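PDB 1NI3: Obg-like ATPase 1 from Schizosaccharomyces pombe, which hydrolyses ATP and, less efficiently, GTP, and negatively regulates the G2/M transition of the cell cycle. Local coordinates for residues Y77-R82 and D316-W321; V65-F70 and N309-G314; I349-D354 and S381-H386. All blocks are in the same frame, centred on the assembly; numbering follows the deposited sequence.

Interaction 1 (Y77-R82 and D316-W321)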
loop_
_atom_site.group_PDB
_atom_site.type_symbol
_atom_site.label_atom_id
_atom_site.label_comp_id
_atom_site.label_asym_id
_atom_site.label_seq_id
_atom_site.Cartn_x
_atom_site.Cartn_y
_atom_site.Cartn_z
ATOM N N TYR A 77 -12.255 15.719 -21.239
ATOM C CA TYR A 77 -11.529 16.963 -21.479
ATOM C C TYR A 77 -10.528 16.793 -22.593
ATOM O O TYR A 77 -10.132 17.770 -23.228
ATOM C CB TYR A 77 -10.758 17.425 -20.238
ATOM C CG TYR A 77 -11.611 17.992 -19.135
ATOM C CD1 TYR A 77 -12.480 17.180 -18.409
ATOM C CD2 TYR A 77 -11.561 19.347 -18.820
ATOM C CE1 TYR A 77 -13.279 17.707 -17.399
ATOM C CE2 TYR A 77 -12.354 19.880 -17.809
ATOM C CZ TYR A 77 -13.214 19.055 -17.107
ATOM O OH TYR A 77 -14.024 19.580 -16.129
ATOM N N LYS A 78 -10.111 15.552 -22.821
ATOM C CA LYS A 78 -9.125 15.258 -23.854
ATOM C C LYS A 78 -7.996 16.275 -23.788
ATOM O O LYS A 78 -7.846 17.108 -24.675
ATOM C CB LYS A 78 -9.789 15.288 -25.225
ATOM C CG LYS A 78 -10.885 14.270 -25.362
ATOM C CD LYS A 78 -11.314 14.119 -26.799
ATOM C CE LYS A 78 -12.523 13.218 -26.895
ATOM N NZ LYS A 78 -12.293 11.919 -26.204
ATOM N N PRO A 79 -7.196 16.223 -22.716
ATOM C CA PRO A 79 -6.071 17.137 -22.505
ATOM C C PRO A 79 -4.799 16.698 -23.220
ATOM O O PRO A 79 -4.614 15.518 -23.525
ATOM C CB PRO A 79 -5.899 17.099 -20.999
ATOM C CG PRO A 79 -6.120 15.644 -20.726
ATOM C CD PRO A 79 -7.368 15.340 -21.547
ATOM N N LYS A 80 -3.923 17.664 -23.469
ATOM C CA LYS A 80 -2.649 17.408 -24.124
ATOM C C LYS A 80 -1.848 16.469 -23.237
ATOM O O LYS A 80 -1.096 15.628 -23.715
ATOM C CB LYS A 80 -1.861 18.710 -24.279
ATOM C CG LYS A 80 -2.553 19.768 -25.107
ATOM C CD LYS A 80 -1.736 21.051 -25.215
ATOM C CE LYS A 80 -2.456 22.059 -26.099
ATOM N NZ LYS A 80 -1.684 23.315 -26.296
ATOM N N SER A 81 -2.040 16.628 -21.934
ATOM C CA SER A 81 -1.336 15.852 -20.935
ATOM C C SER A 81 -2.249 15.142 -19.954
ATOM O O SER A 81 -3.226 15.721 -19.476
ATOM C CB SER A 81 -0.390 16.779 -20.174
ATOM O OG SER A 81 -0.023 16.228 -18.920
ATOM N N ARG A 82 -1.923 13.891 -19.645
ATOM C CA ARG A 82 -2.715 13.115 -18.698
ATOM C C ARG A 82 -1.755 12.515 -17.694
ATOM O O ARG A 82 -0.886 11.724 -18.057
ATOM C CB ARG A 82 -3.446 11.978 -19.405
ATOM C CG ARG A 82 -4.111 12.386 -20.695
ATOM C CD ARG A 82 -4.796 11.193 -21.330
ATOM N NE ARG A 82 -5.613 11.592 -22.469
ATOM C CZ ARG A 82 -6.525 10.812 -23.043
ATOM N NH1 ARG A 82 -6.745 9.583 -22.588
ATOM N NH2 ARG A 82 -7.224 11.258 -24.075
ATOM N N ASP A 316 -5.745 21.720 -21.130
ATOM C CA ASP A 316 -4.311 21.476 -21.199
ATOM C C ASP A 316 -3.920 20.185 -20.495
ATOM O O ASP A 316 -3.258 19.324 -21.077
ATOM C CB ASP A 316 -3.508 22.634 -20.599
ATOM C CG ASP A 316 -3.200 23.721 -21.617
ATOM O OD1 ASP A 316 -2.728 23.379 -22.727
ATOM O OD2 ASP A 316 -3.427 24.915 -21.305
ATOM N N GLU A 317 -4.339 20.028 -19.246
ATOM C CA GLU A 317 -3.971 18.821 -18.523
ATOM C C GLU A 317 -5.007 18.301 -17.543
ATOM O O GLU A 317 -5.825 19.041 -17.006
ATOM C CB GLU A 317 -2.659 19.075 -17.778
ATOM C CG GLU A 317 -2.085 17.880 -17.047
ATOM C CD GLU A 317 -0.934 18.269 -16.135
ATOM O OE1 GLU A 317 -1.194 18.839 -15.048
ATOM O OE2 GLU A 317 0.230 18.028 -16.522
ATOM N N VAL A 318 -4.950 17.000 -17.319
ATOM C CA VAL A 318 -5.830 16.344 -16.379
ATOM C C VAL A 318 -4.936 15.529 -15.460
ATOM O O VAL A 318 -4.306 14.564 -15.900
ATOM C CB VAL A 318 -6.808 15.416 -17.105
ATOM C CG1 VAL A 318 -7.584 14.593 -16.095
ATOM C CG2 VAL A 318 -7.731 16.236 -17.972
ATOM N N ARG A 319 -4.867 15.922 -14.194
ATOM C CA ARG A 319 -4.024 15.205 -13.258
ATOM C C ARG A 319 -4.701 14.770 -11.960
ATOM O O ARG A 319 -5.438 15.533 -11.327
ATOM C CB ARG A 319 -2.799 16.040 -12.921
ATOM C CG ARG A 319 -1.910 15.394 -11.893
ATOM C CD ARG A 319 -0.581 16.093 -11.816
ATOM N NE ARG A 319 0.316 15.459 -10.857
ATOM C CZ ARG A 319 1.549 15.887 -10.623
ATOM N NH1 ARG A 319 2.004 16.942 -11.285
ATOM N NH2 ARG A 319 2.324 15.273 -9.736
ATOM N N SER A 320 -4.421 13.532 -11.562
ATOM C CA SER A 320 -4.969 12.948 -10.337
ATOM C C SER A 320 -3.983 13.183 -9.198
ATOM O O SER A 320 -2.833 12.771 -9.279
ATOM C CB SER A 320 -5.169 11.445 -10.520
ATOM O OG SER A 320 -5.666 10.860 -9.348
ATOM N N TRP A 321 -4.431 13.832 -8.133
ATOM C CA TRP A 321 -3.552 14.107 -7.003
ATOM C C TRP A 321 -3.849 13.213 -5.804
ATOM O O TRP A 321 -4.984 13.134 -5.345
ATOM C CB TRP A 321 -3.666 15.579 -6.599
ATOM C CG TRP A 321 -3.480 16.522 -7.751
ATOM C CD1 TRP A 321 -4.404 16.853 -8.707
ATOM C CD2 TRP A 321 -2.261 17.175 -8.128
ATOM N NE1 TRP A 321 -3.828 17.665 -9.659
ATOM C CE2 TRP A 321 -2.522 17.878 -9.328
ATOM C CE3 TRP A 321 -0.977 17.226 -7.574
ATOM C CZ2 TRP A 321 -1.541 18.630 -9.975
ATOM C CZ3 TRP A 321 0.001 17.976 -8.227
ATOM C CH2 TRP A 321 -0.293 18.668 -9.418
#
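A short parallel strand pairing joins S81 and R82, at the start of strand 81-90, to E317 and V318, at the start of strand 317-324. S81 bonds through both backbone polar atoms: S81 N donates to D316 O (3.1 Å), and S81 O accepts from V318 N (3.0 Å). The CA-H of E317 also points at this carbonyl. On the face carrying S81 and E317, S81 OG donates to E317 OE2 (3.0 Å), which accepts on its anti lone pair, the one turned away from the other carboxylate oxygen. E317 CG, anti to the backbone N (chi1 -176°), passes beside S81 OG, and the chain runs on extended to its carboxylate. Strand 81-90 lies within the OBG-type G domain and strand 317-324 within the TGS range, so this pairing carries the G-domain sheet into the TGS part. On the other face, with V318 and R82, V318 CG2 meets P79 CG at 3.2 Å, the two side chains crossing obliquely, and Y77 CB at 4.0 Å; F70 of helix 68-77 adds to the cover over V318. The guanidinium of R82 forms a salt bridge with E75. At the exposed end K80 and D316 run side by side in the same direction, the extended lysine placing K80 CD 3.5 Å from D316 OD1, while K80 NZ reaches the same oxygen in a long salt bridge of 3.7 Å.

Interaction 2 (V65-F70 and N309-G314)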
loop_
_atom_site.group_PDB
_atom_site.type_symbol
_atom_site.label_atom_id
_atom_site.label_comp_id
_atom_site.label_asym_id
_atom_site.label_seq_id
_atom_site.Cartn_x
_atom_site.Cartn_y
_atom_site.Cartn_z
ATOM N N VAL A 65 -1.829 4.254 -10.819
ATOM C CA VAL A 65 -3.026 3.744 -10.156
ATOM C C VAL A 65 -4.186 3.774 -11.138
ATOM O O VAL A 65 -4.530 4.830 -11.684
ATOM C CB VAL A 65 -3.442 4.602 -8.963
ATOM C CG1 VAL A 65 -4.503 3.876 -8.171
ATOM C CG2 VAL A 65 -2.236 4.942 -8.113
ATOM N N PRO A 66 -4.797 2.611 -11.390
ATOM C CA PRO A 66 -5.926 2.579 -12.326
ATOM C C PRO A 66 -7.186 3.200 -11.714
ATOM O O PRO A 66 -7.509 2.985 -10.537
ATOM C CB PRO A 66 -6.076 1.093 -12.644
ATOM C CG PRO A 66 -5.564 0.419 -11.415
ATOM C CD PRO A 66 -4.371 1.253 -11.013
ATOM N N ASP A 67 -7.890 3.989 -12.516
ATOM C CA ASP A 67 -9.096 4.647 -12.034
ATOM C C ASP A 67 -10.003 5.151 -13.137
ATOM O O ASP A 67 -9.758 6.199 -13.727
ATOM C CB ASP A 67 -8.729 5.797 -11.100
ATOM C CG ASP A 67 -9.932 6.607 -10.688
ATOM O OD1 ASP A 67 -10.977 5.998 -10.349
ATOM O OD2 ASP A 67 -9.828 7.851 -10.691
ATOM N N GLU A 68 -11.064 4.393 -13.385
ATOM C CA GLU A 68 -12.024 4.722 -14.418
ATOM C C GLU A 68 -12.423 6.191 -14.402
ATOM O O GLU A 68 -12.649 6.788 -15.457
ATOM C CB GLU A 68 -13.240 3.825 -14.274
ATOM C CG GLU A 68 -13.105 2.556 -15.086
ATOM C CD GLU A 68 -13.876 1.387 -14.510
ATOM O OE1 GLU A 68 -15.086 1.539 -14.234
ATOM O OE2 GLU A 68 -13.266 0.309 -14.339
ATOM N N ARG A 69 -12.497 6.782 -13.216
ATOM C CA ARG A 69 -12.841 8.187 -13.141
ATOM C C ARG A 69 -11.794 8.958 -13.943
ATOM O O ARG A 69 -12.133 9.756 -14.819
ATOM C CB ARG A 69 -12.855 8.656 -11.693
ATOM C CG ARG A 69 -13.883 7.952 -10.835
ATOM C CD ARG A 69 -13.820 8.494 -9.425
ATOM N NE ARG A 69 -13.970 7.446 -8.424
ATOM C CZ ARG A 69 -13.817 7.654 -7.121
ATOM N NH1 ARG A 69 -13.511 8.867 -6.680
ATOM N NH2 ARG A 69 -13.966 6.655 -6.261
ATOM N N PHE A 70 -10.520 8.721 -13.647
ATOM C CA PHE A 70 -9.445 9.387 -14.368
ATOM C C PHE A 70 -9.647 9.132 -15.867
ATOM O O PHE A 70 -9.514 10.047 -16.689
ATOM C CB PHE A 70 -8.096 8.825 -13.923
ATOM C CG PHE A 70 -6.920 9.432 -14.643
ATOM C CD1 PHE A 70 -6.575 10.761 -14.441
ATOM C CD2 PHE A 70 -6.194 8.694 -15.567
ATOM C CE1 PHE A 70 -5.531 11.341 -15.152
ATOM C CE2 PHE A 70 -5.148 9.272 -16.280
ATOM C CZ PHE A 70 -4.817 10.598 -16.075
ATOM N N ASN A 309 -8.008 10.318 -3.983
ATOM C CA ASN A 309 -7.504 11.363 -4.856
ATOM C C ASN A 309 -8.598 12.287 -5.349
ATOM O O ASN A 309 -9.791 12.005 -5.227
ATOM C CB ASN A 309 -6.847 10.727 -6.071
ATOM C CG ASN A 309 -7.853 10.012 -6.946
ATOM O OD1 ASN A 309 -8.765 9.357 -6.444
ATOM N ND2 ASN A 309 -7.695 10.131 -8.256
ATOM N N TYR A 310 -8.167 13.406 -5.904
ATOM C CA TYR A 310 -9.080 14.360 -6.492
ATOM C C TYR A 310 -8.346 14.764 -7.770
ATOM O O TYR A 310 -7.147 14.501 -7.892
ATOM C CB TYR A 310 -9.309 15.559 -5.566
ATOM C CG TYR A 310 -8.155 16.520 -5.424
ATOM C CD1 TYR A 310 -7.261 16.428 -4.357
ATOM C CD2 TYR A 310 -7.982 17.557 -6.338
ATOM C CE1 TYR A 310 -6.231 17.355 -4.208
ATOM C CE2 TYR A 310 -6.958 18.476 -6.197
ATOM C CZ TYR A 310 -6.091 18.372 -5.130
ATOM O OH TYR A 310 -5.098 19.305 -4.985
ATOM N N PHE A 311 -9.034 15.369 -8.734
ATOM C CA PHE A 311 -8.362 15.737 -9.979
ATOM C C PHE A 311 -8.347 17.225 -10.229
ATOM O O PHE A 311 -8.972 17.996 -9.515
ATOM C CB PHE A 311 -9.042 15.088 -11.189
ATOM C CG PHE A 311 -9.430 13.664 -10.980
ATOM C CD1 PHE A 311 -10.660 13.342 -10.432
ATOM C CD2 PHE A 311 -8.555 12.638 -11.317
ATOM C CE1 PHE A 311 -11.013 12.019 -10.224
ATOM C CE2 PHE A 311 -8.901 11.312 -11.112
ATOM C CZ PHE A 311 -10.134 11.002 -10.562
ATOM N N THR A 312 -7.598 17.620 -11.249
ATOM C CA THR A 312 -7.544 19.007 -11.675
ATOM C C THR A 312 -7.591 18.892 -13.188
ATOM O O THR A 312 -6.582 18.619 -13.838
ATOM C CB THR A 312 -6.268 19.754 -11.216
ATOM O OG1 THR A 312 -5.107 19.136 -11.766
ATOM C CG2 THR A 312 -6.173 19.771 -9.705
ATOM N N CYS A 313 -8.788 19.060 -13.742
ATOM C CA CYS A 313 -8.994 18.944 -15.184
ATOM C C CYS A 313 -8.897 20.272 -15.928
ATOM O O CYS A 313 -9.151 21.345 -15.381
ATOM C CB CYS A 313 -10.351 18.315 -15.435
ATOM S SG CYS A 313 -10.605 16.877 -14.406
ATOM N N GLY A 314 -8.534 20.175 -17.199
ATOM C CA GLY A 314 -8.391 21.349 -18.041
ATOM C C GLY A 314 -7.945 20.945 -19.429
ATOM O O GLY A 314 -7.184 19.990 -19.580
HETATM O O HOH W 1 -10.863 8.445 -8.040
#
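D67 and F311 reach toward each other tip to tip, with carboxylate and ring nearly coplanar (6° between planes). D67 OD2 lies in the plane of the ring at its edge, 3.2 Å from F311 CZ. D67 is the N-cap residue of helix 68-77; with CG anti to the backbone N (chi1 174°) its carboxylate turns back to the helix start, where D67 OD1 accepts weakly from R69 N and D67 OD2 weakly from F70 N (3.2 Å). Two residues of the helix's first turn meet the same ring. R69 CB stands 3.8 Å from F311 CZ, while the arginine's NH1 bonds to S381 OG. F70 CB lies 3.8 Å from F311 CE2, which sits at the F70 ring edge, near its plane. A water links the two segments by donating to D67 OD2 (2.9 Å) and to N309 OD1 (2.8 Å); N309 ND2 is bonded to S320 OG. The first turn of a G-domain helix thus meets a TGS strand through the F311 ring and the water bridge to N309. The weak capping bonds, the water and the long, out-of-plane salt bridge from R69 NE to D67 OD1 (3.8 Å) would all tend to stabilise the negative charge of D67, with the slightly positive rim of F311 beside OD2.

Interaction 3 (I349-D354 and S381-H386)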
loop_
_atom_site.group_PDB
_atom_site.type_symbol
_atom_site.label_atom_id
_atom_site.label_comp_id
_atom_site.label_asym_id
_atom_site.label_seq_id
_atom_site.Cartn_x
_atom_site.Cartn_y
_atom_site.Cartn_z
ATOM N N ILE A 349 -14.932 23.187 -5.859
ATOM C CA ILE A 349 -15.069 21.738 -5.990
ATOM C C ILE A 349 -16.211 21.358 -6.918
ATOM O O ILE A 349 -17.201 22.078 -7.038
ATOM C CB ILE A 349 -15.312 21.069 -4.606
ATOM C CG1 ILE A 349 -13.981 20.631 -3.998
ATOM C CG2 ILE A 349 -16.248 19.876 -4.736
ATOM C CD1 ILE A 349 -13.025 21.774 -3.711
HETATM N N MSE A 350 -16.079 20.206 -7.556
HETATM C CA MSE A 350 -17.093 19.740 -8.478
HETATM C C MSE A 350 -17.078 18.206 -8.400
HETATM O O MSE A 350 -16.339 17.542 -9.120
HETATM C CB MSE A 350 -16.739 20.286 -9.869
HETATM C CG MSE A 350 -17.724 20.004 -10.983
HETATM SE SE MSE A 350 -17.357 21.026 -12.624
HETATM C CE MSE A 350 -15.428 21.223 -12.524
ATOM N N HIS A 351 -17.883 17.665 -7.485
ATOM C CA HIS A 351 -17.973 16.221 -7.263
ATOM C C HIS A 351 -18.042 15.459 -8.566
ATOM O O HIS A 351 -18.837 15.784 -9.443
ATOM C CB HIS A 351 -19.193 15.868 -6.402
ATOM C CG HIS A 351 -19.123 16.411 -5.012
ATOM N ND1 HIS A 351 -18.044 17.121 -4.540
ATOM C CD2 HIS A 351 -20.005 16.340 -3.976
ATOM C CE1 HIS A 351 -18.255 17.468 -3.282
ATOM N NE2 HIS A 351 -19.441 17.003 -2.921
ATOM N N TYR A 352 -17.211 14.429 -8.680
ATOM C CA TYR A 352 -17.156 13.626 -9.890
ATOM C C TYR A 352 -18.546 13.258 -10.405
ATOM O O TYR A 352 -18.825 13.386 -11.604
ATOM C CB TYR A 352 -16.356 12.354 -9.639
ATOM C CG TYR A 352 -16.330 11.446 -10.834
ATOM C CD1 TYR A 352 -15.596 11.776 -11.979
ATOM C CD2 TYR A 352 -17.078 10.273 -10.843
ATOM C CE1 TYR A 352 -15.614 10.949 -13.109
ATOM C CE2 TYR A 352 -17.104 9.449 -11.962
ATOM C CZ TYR A 352 -16.369 9.792 -13.094
ATOM O OH TYR A 352 -16.417 8.977 -14.204
ATOM N N GLN A 353 -19.422 12.825 -9.502
ATOM C CA GLN A 353 -20.766 12.430 -9.901
ATOM C C GLN A 353 -21.534 13.529 -10.635
ATOM O O GLN A 353 -22.223 13.263 -11.620
ATOM C CB GLN A 353 -21.563 11.975 -8.680
ATOM C CG GLN A 353 -22.809 11.190 -9.045
ATOM C CD GLN A 353 -22.499 10.080 -10.028
ATOM O OE1 GLN A 353 -22.509 10.294 -11.240
ATOM N NE2 GLN A 353 -22.207 8.890 -9.512
ATOM N N ASP A 354 -21.417 14.762 -10.157
ATOM C CA ASP A 354 -22.118 15.861 -10.796
ATOM C C ASP A 354 -21.521 16.105 -12.175
ATOM O O ASP A 354 -22.241 16.117 -13.178
ATOM C CB ASP A 354 -22.023 17.125 -9.949
ATOM C CG ASP A 354 -22.582 16.927 -8.564
ATOM O OD1 ASP A 354 -23.568 16.153 -8.438
ATOM O OD2 ASP A 354 -22.042 17.541 -7.607
ATOM N N SER A 381 -13.306 11.665 -2.546
ATOM C CA SER A 381 -12.684 10.875 -3.588
ATOM C C SER A 381 -13.305 11.174 -4.932
ATOM O O SER A 381 -14.510 11.036 -5.109
ATOM C CB SER A 381 -12.834 9.389 -3.268
ATOM O OG SER A 381 -12.077 8.606 -4.167
ATOM N N GLY A 382 -12.475 11.601 -5.872
ATOM C CA GLY A 382 -12.964 11.895 -7.203
ATOM C C GLY A 382 -13.206 13.366 -7.448
ATOM O O GLY A 382 -13.309 13.807 -8.589
ATOM N N ASP A 383 -13.293 14.138 -6.375
ATOM C CA ASP A 383 -13.542 15.567 -6.503
ATOM C C ASP A 383 -12.672 16.243 -7.576
ATOM O O ASP A 383 -11.472 15.969 -7.700
ATOM C CB ASP A 383 -13.332 16.261 -5.150
ATOM C CG ASP A 383 -14.598 16.287 -4.303
ATOM O OD1 ASP A 383 -15.625 15.704 -4.736
ATOM O OD2 ASP A 383 -14.573 16.901 -3.209
ATOM N N ILE A 384 -13.292 17.115 -8.367
ATOM C CA ILE A 384 -12.582 17.872 -9.392
ATOM C C ILE A 384 -12.494 19.254 -8.781
ATOM O O ILE A 384 -13.508 19.935 -8.636
ATOM C CB ILE A 384 -13.371 17.977 -10.720
ATOM C CG1 ILE A 384 -13.418 16.624 -11.432
ATOM C CG2 ILE A 384 -12.691 18.992 -11.633
ATOM C CD1 ILE A 384 -14.210 15.577 -10.701
ATOM N N ALA A 385 -11.290 19.661 -8.407
ATOM C CA ALA A 385 -11.115 20.953 -7.773
ATOM C C ALA A 385 -10.330 21.957 -8.584
ATOM O O ALA A 385 -9.655 21.612 -9.552
ATOM C CB ALA A 385 -10.466 20.771 -6.408
ATOM N N HIS A 386 -10.438 23.217 -8.174
ATOM C CA HIS A 386 -9.743 24.317 -8.829
ATOM C C HIS A 386 -9.425 25.435 -7.827
ATOM O O HIS A 386 -10.325 26.038 -7.245
ATOM C CB HIS A 386 -10.590 24.869 -9.983
ATOM C CG HIS A 386 -10.267 26.286 -10.337
ATOM N ND1 HIS A 386 -10.888 27.356 -9.738
ATOM C CD2 HIS A 386 -9.334 26.799 -11.172
ATOM C CE1 HIS A 386 -10.349 28.480 -10.189
ATOM N NE2 HIS A 386 -9.407 28.170 -11.056
HETATM O O HOH W 2 -16.238 13.591 -6.038
#
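S381 O and Y352 N share a water where the C-terminal strand 384-386 comes alongside strand 346-350, an antiparallel pairing in the TGS region; F311 of strand 307-312 bonds in turn to the backbones of D383 and A385. The water donates to S381 O and accepts from Y352 N (2.9 Å), in the first turn of helix 352-358. At G382, whose O lies 3.5 Å from Y352 CB, the backbone turns with positive phi; a side chain there would run into the carbonyl of S381 and crowd Y352 CB. D383 receives the same water's other proton, its OD1 lying 2.6 Å from the water oxygen. The D383 carboxylate runs beside the imidazole of H351, the N-cap residue of that helix, with the planes 12° apart and D383 OD1 2.8 Å from H351 ND1. D383 OD2 is bonded to Y377 OH and touches I349 CG2. An alanine at D383 would probably leave Y377 OH without this partner, the water with S381 O as its remaining acceptor here, and a gap beside the H351 ring. I384 forms the hydrogen-bonded pair with M350: I384 N donates to M350 O (3.2 Å), and M350 N returns a weak bond to I384 O (2.8 Å). M350, a selenomethionine, bends at chi3 (30°), bringing its CE to 3.6 Å from I384 CG2. A385 makes the non-hydrogen-bonded pair with I349, where A385 CB touches I349 CD1 at 3.9 Å.

How the interactions relate
Interactions 1 and 2 have centres about 9 Å apart and alternate along the chain: helix 68-77 and strand 81-90 follow each other, as do strands 307-312 and 317-324, which are antiparallel neighbours in one mixed sheet. In both, the first segment belongs to the G region and the second to the TGS region, joined in one by strand pairing and in the other by helix packing. Interaction 3 follows later in sequence and lies wholly within the TGS region, its centre about 10 Å from that of interaction 2 and about 14 Å from that of interaction 1. Backbone bonds from N309 and F311 to G382 and D383 connect it to strand 307-312, so interaction 3 sits directly behind the TGS strand that meets the G domain in interaction 2.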